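Local coordinates for monomethylamine methyltransferase mtmB1 (Methanosarcina barkeri, PDB 1NTH), which catalyses the transfer of the methyl group from monomethylamine to the corrinoid cofactor of its partner protein MtmC, a step of methanogenesis from methylamine, at residues L312-S323 / A351-R361. Numbering follows the deposited sequence.
Sequences LMIAGWACATIS and AQSITDTASGR
Segments 312-323 and 351-359 of two helices run nearly parallel, 16° apart with 8.9 Å between their axes at closest approach, and Ala320 and Ser359 bring their CA atoms to 4.9 Å. At the start of segment 312-323, Leu312 reaches across. Leu312 CD2 rests on Gln352 CA at 3.6 Å, and CD1 meets the methyl of Ala351. Thr355 presents its two branches differently. CG2, anti to the backbone N, points at the Leu312 carbonyl and the bare CA of Gly316. Thr355 OG1 turns back along its own helix to bond Ala351 O at 2.9 Å. Ser359 behaves alike: its OG bonds Thr355 O, while Ser359 CB packs on Gly316 O at 3.6 Å. These two helices are neighbours in the TIM barrel. Each follows a strand of the parallel sheet, and strand 330-333 between them in sequence supplies Asn332 and Ser330 beneath the contact. Helix 343-359 ends in a Schellman motif. Gly360 has a positive phi of 104°, and a side chain there would clash with Ser323 OG. The chain then leads to Arg361, whose side chain is bent about its CB-CG bond (chi2 -72°) and lies along Cys319. SG of Cys319 touches Arg361 CD at 3.4 Å. Cys319 CB sits over one face of the Arg361 guanidinium, toward the rim, 3.3 Å from Arg361 NE. NH2 of Arg361 gives a weak, bent bond to Ala315 O (3.3 Å) and a salt bridge to Asp296; NH1 bonds His282. A leucine in place of Arg361 would probably leave the carboxylate of Asp296 without this counter-charge and His282 without this partner. Asp356 OD1 accepts a bond from Asn332, and Gln352 bonds Thr306 and the backbone O of Gln333.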
loop_
_atom_site.group_PDB
_atom_site.type_symbol
_atom_site.label_atom_id
_atom_site.label_comp_id
_atom_site.label_asym_id
_atom_site.label_seq_id
_atom_site.Cartn_x
_atom_site.Cartn_y
_atom_site.Cartn_z
ATOM N N LEU A 312 -12.876 13.607 41.112
ATOM C CA LEU A 312 -13.988 12.992 40.396
ATOM C C LEU A 312 -15.034 14.070 40.102
ATOM O O LEU A 312 -15.620 14.100 39.020
ATOM C CB LEU A 312 -14.604 11.854 41.220
ATOM C CG LEU A 312 -13.736 10.596 41.366
ATOM C CD1 LEU A 312 -14.409 9.607 42.307
ATOM C CD2 LEU A 312 -13.514 9.956 39.990
ATOM N N MET A 313 -15.257 14.968 41.061
ATOM C CA MET A 313 -16.218 16.052 40.866
ATOM C C MET A 313 -15.745 16.992 39.761
ATOM O O MET A 313 -16.540 17.450 38.941
ATOM C CB MET A 313 -16.405 16.837 42.169
ATOM C CG MET A 313 -17.153 16.067 43.243
ATOM S SD MET A 313 -17.170 16.951 44.817
ATOM C CE MET A 313 -18.258 18.315 44.433
ATOM N N ILE A 314 -14.447 17.280 39.745
ATOM C CA ILE A 314 -13.882 18.156 38.726
ATOM C C ILE A 314 -14.088 17.543 37.341
ATOM O O ILE A 314 -14.560 18.213 36.422
ATOM C CB ILE A 314 -12.373 18.387 38.974
ATOM C CG1 ILE A 314 -12.189 19.183 40.272
ATOM C CG2 ILE A 314 -11.743 19.128 37.793
ATOM C CD1 ILE A 314 -10.764 19.211 40.782
ATOM N N ALA A 315 -13.749 16.266 37.199
ATOM C CA ALA A 315 -13.899 15.583 35.916
ATOM C C ALA A 315 -15.367 15.481 35.496
ATOM O O ALA A 315 -15.708 15.725 34.335
ATOM C CB ALA A 315 -13.279 14.192 35.989
ATOM N N GLY A 316 -16.230 15.117 36.439
ATOM C CA GLY A 316 -17.646 14.984 36.136
ATOM C C GLY A 316 -18.282 16.270 35.649
ATOM O O GLY A 316 -19.015 16.272 34.659
ATOM N N TRP A 317 -18.007 17.372 36.339
ATOM C CA TRP A 317 -18.565 18.659 35.943
ATOM C C TRP A 317 -17.967 19.168 34.638
ATOM O O TRP A 317 -18.685 19.691 33.788
ATOM C CB TRP A 317 -18.361 19.706 37.047
ATOM C CG TRP A 317 -19.390 19.625 38.133
ATOM C CD1 TRP A 317 -19.451 18.711 39.147
ATOM C CD2 TRP A 317 -20.534 20.473 38.286
ATOM N NE1 TRP A 317 -20.565 18.940 39.924
ATOM C CE2 TRP A 317 -21.247 20.015 39.417
ATOM C CE3 TRP A 317 -21.026 21.578 37.576
ATOM C CZ2 TRP A 317 -22.429 20.626 39.857
ATOM C CZ3 TRP A 317 -22.203 22.187 38.013
ATOM C CH2 TRP A 317 -22.888 21.707 39.145
ATOM N N ALA A 318 -16.658 19.019 34.476
ATOM C CA ALA A 318 -16.012 19.487 33.255
ATOM C C ALA A 318 -16.559 18.747 32.032
ATOM O O ALA A 318 -16.924 19.368 31.032
ATOM C CB ALA A 318 -14.500 19.300 33.354
ATOM N N CYS A 319 -16.628 17.424 32.118
ATOM C CA CYS A 319 -17.118 16.629 30.998
ATOM C C CYS A 319 -18.602 16.828 30.717
ATOM O O CYS A 319 -19.007 16.945 29.560
ATOM C CB CYS A 319 -16.843 15.144 31.229
ATOM S SG CYS A 319 -17.248 14.129 29.779
ATOM N N ALA A 320 -19.422 16.862 31.764
ATOM C CA ALA A 320 -20.854 17.055 31.563
ATOM C C ALA A 320 -21.089 18.388 30.870
ATOM O O ALA A 320 -21.929 18.504 29.978
ATOM C CB ALA A 320 -21.591 17.021 32.898
ATOM N N THR A 321 -20.333 19.399 31.285
ATOM C CA THR A 321 -20.459 20.730 30.715
ATOM C C THR A 321 -19.946 20.773 29.278
ATOM O O THR A 321 -20.590 21.345 28.399
ATOM C CB THR A 321 -19.703 21.749 31.582
ATOM O OG1 THR A 321 -20.260 21.728 32.903
ATOM C CG2 THR A 321 -19.828 23.152 31.009
ATOM N N ILE A 322 -18.789 20.167 29.039
ATOM C CA ILE A 322 -18.229 20.133 27.694
ATOM C C ILE A 322 -19.168 19.344 26.772
ATOM O O ILE A 322 -19.358 19.708 25.609
ATOM C CB ILE A 322 -16.819 19.491 27.708
ATOM C CG1 ILE A 322 -15.808 20.483 28.297
ATOM C CG2 ILE A 322 -16.409 19.062 26.296
ATOM C CD1 ILE A 322 -15.640 21.760 27.490
ATOM N N SER A 323 -19.768 18.281 27.297
ATOM C CA SER A 323 -20.684 17.458 26.505
ATOM C C SER A 323 -21.972 18.203 26.179
ATOM O O SER A 323 -22.546 18.039 25.103
ATOM C CB SER A 323 -21.034 16.172 27.255
ATOM O OG SER A 323 -19.884 15.375 27.465
ATOM N N ALA A 351 -14.896 3.731 40.783
ATOM C CA ALA A 351 -15.517 5.017 41.068
ATOM C C ALA A 351 -15.283 5.969 39.900
ATOM O O ALA A 351 -16.185 6.709 39.506
ATOM C CB ALA A 351 -14.943 5.613 42.354
ATOM N N GLN A 352 -14.079 5.947 39.337
ATOM C CA GLN A 352 -13.794 6.837 38.222
ATOM C C GLN A 352 -14.521 6.405 36.953
ATOM O O GLN A 352 -14.965 7.245 36.175
ATOM C CB GLN A 352 -12.292 6.925 37.955
ATOM C CG GLN A 352 -11.956 8.064 37.012
ATOM C CD GLN A 352 -10.474 8.281 36.845
ATOM O OE1 GLN A 352 -9.684 7.978 37.741
ATOM N NE2 GLN A 352 -10.085 8.831 35.699
ATOM N N SER A 353 -14.643 5.097 36.743
ATOM C CA SER A 353 -15.342 4.600 35.563
ATOM C C SER A 353 -16.818 4.998 35.632
ATOM O O SER A 353 -17.426 5.354 34.624
ATOM C CB SER A 353 -15.208 3.078 35.467
ATOM O OG SER A 353 -15.882 2.583 34.321
ATOM N N ILE A 354 -17.394 4.948 36.829
ATOM C CA ILE A 354 -18.790 5.334 36.998
ATOM C C ILE A 354 -18.933 6.820 36.662
ATOM O O ILE A 354 -19.815 7.216 35.900
ATOM C CB ILE A 354 -19.265 5.092 38.452
ATOM C CG1 ILE A 354 -19.333 3.589 38.728
ATOM C CG2 ILE A 354 -20.616 5.764 38.685
ATOM C CD1 ILE A 354 -19.541 3.241 40.200
ATOM N N THR A 355 -18.045 7.632 37.225
ATOM C CA THR A 355 -18.065 9.072 36.999
ATOM C C THR A 355 -17.864 9.436 35.529
ATOM O O THR A 355 -18.627 10.227 34.970
ATOM C CB THR A 355 -16.969 9.768 37.828
ATOM O OG1 THR A 355 -17.143 9.444 39.214
ATOM C CG2 THR A 355 -17.034 11.281 37.647
ATOM N N ASP A 356 -16.839 8.859 34.910
ATOM C CA ASP A 356 -16.538 9.142 33.508
ATOM C C ASP A 356 -17.645 8.699 32.557
ATOM O O ASP A 356 -18.008 9.419 31.628
ATOM C CB ASP A 356 -15.224 8.471 33.097
ATOM C CG ASP A 356 -14.014 9.094 33.769
ATOM O OD1 ASP A 356 -14.109 10.267 34.197
ATOM O OD2 ASP A 356 -12.967 8.417 33.851
ATOM N N THR A 357 -18.177 7.506 32.785
ATOM C CA THR A 357 -19.242 6.986 31.937
ATOM C C THR A 357 -20.503 7.841 32.040
ATOM O O THR A 357 -21.057 8.277 31.029
ATOM C CB THR A 357 -19.576 5.527 32.316
ATOM O OG1 THR A 357 -18.411 4.713 32.138
ATOM C CG2 THR A 357 -20.706 4.989 31.449
ATOM N N ALA A 358 -20.951 8.104 33.263
ATOM C CA ALA A 358 -22.158 8.898 33.454
ATOM C C ALA A 358 -22.008 10.356 33.034
ATOM O O ALA A 358 -22.971 10.968 32.574
ATOM C CB ALA A 358 -22.599 8.820 34.908
ATOM N N SER A 359 -20.808 10.914 33.175
ATOM C CA SER A 359 -20.595 12.315 32.815
ATOM C C SER A 359 -20.472 12.549 31.312
ATOM O O SER A 359 -20.458 13.694 30.862
ATOM C CB SER A 359 -19.362 12.880 33.538
ATOM O OG SER A 359 -18.157 12.274 33.101
ATOM N N GLY A 360 -20.366 11.473 30.537
ATOM C CA GLY A 360 -20.288 11.619 29.091
ATOM C C GLY A 360 -18.951 11.455 28.389
ATOM O O GLY A 360 -18.819 11.866 27.239
ATOM N N ARG A 361 -17.958 10.863 29.047
ATOM C CA ARG A 361 -16.653 10.675 28.410
ATOM C C ARG A 361 -16.771 9.675 27.267
ATOM O O ARG A 361 -17.500 8.691 27.373
ATOM C CB ARG A 361 -15.621 10.146 29.411
ATOM C CG ARG A 361 -15.261 11.104 30.533
ATOM C CD ARG A 361 -14.406 12.268 30.052
ATOM N NE ARG A 361 -14.139 13.194 31.150
ATOM C CZ ARG A 361 -13.492 14.348 31.032
ATOM N NH1 ARG A 361 -13.022 14.742 29.856
ATOM N NH2 ARG A 361 -13.335 15.127 32.096
#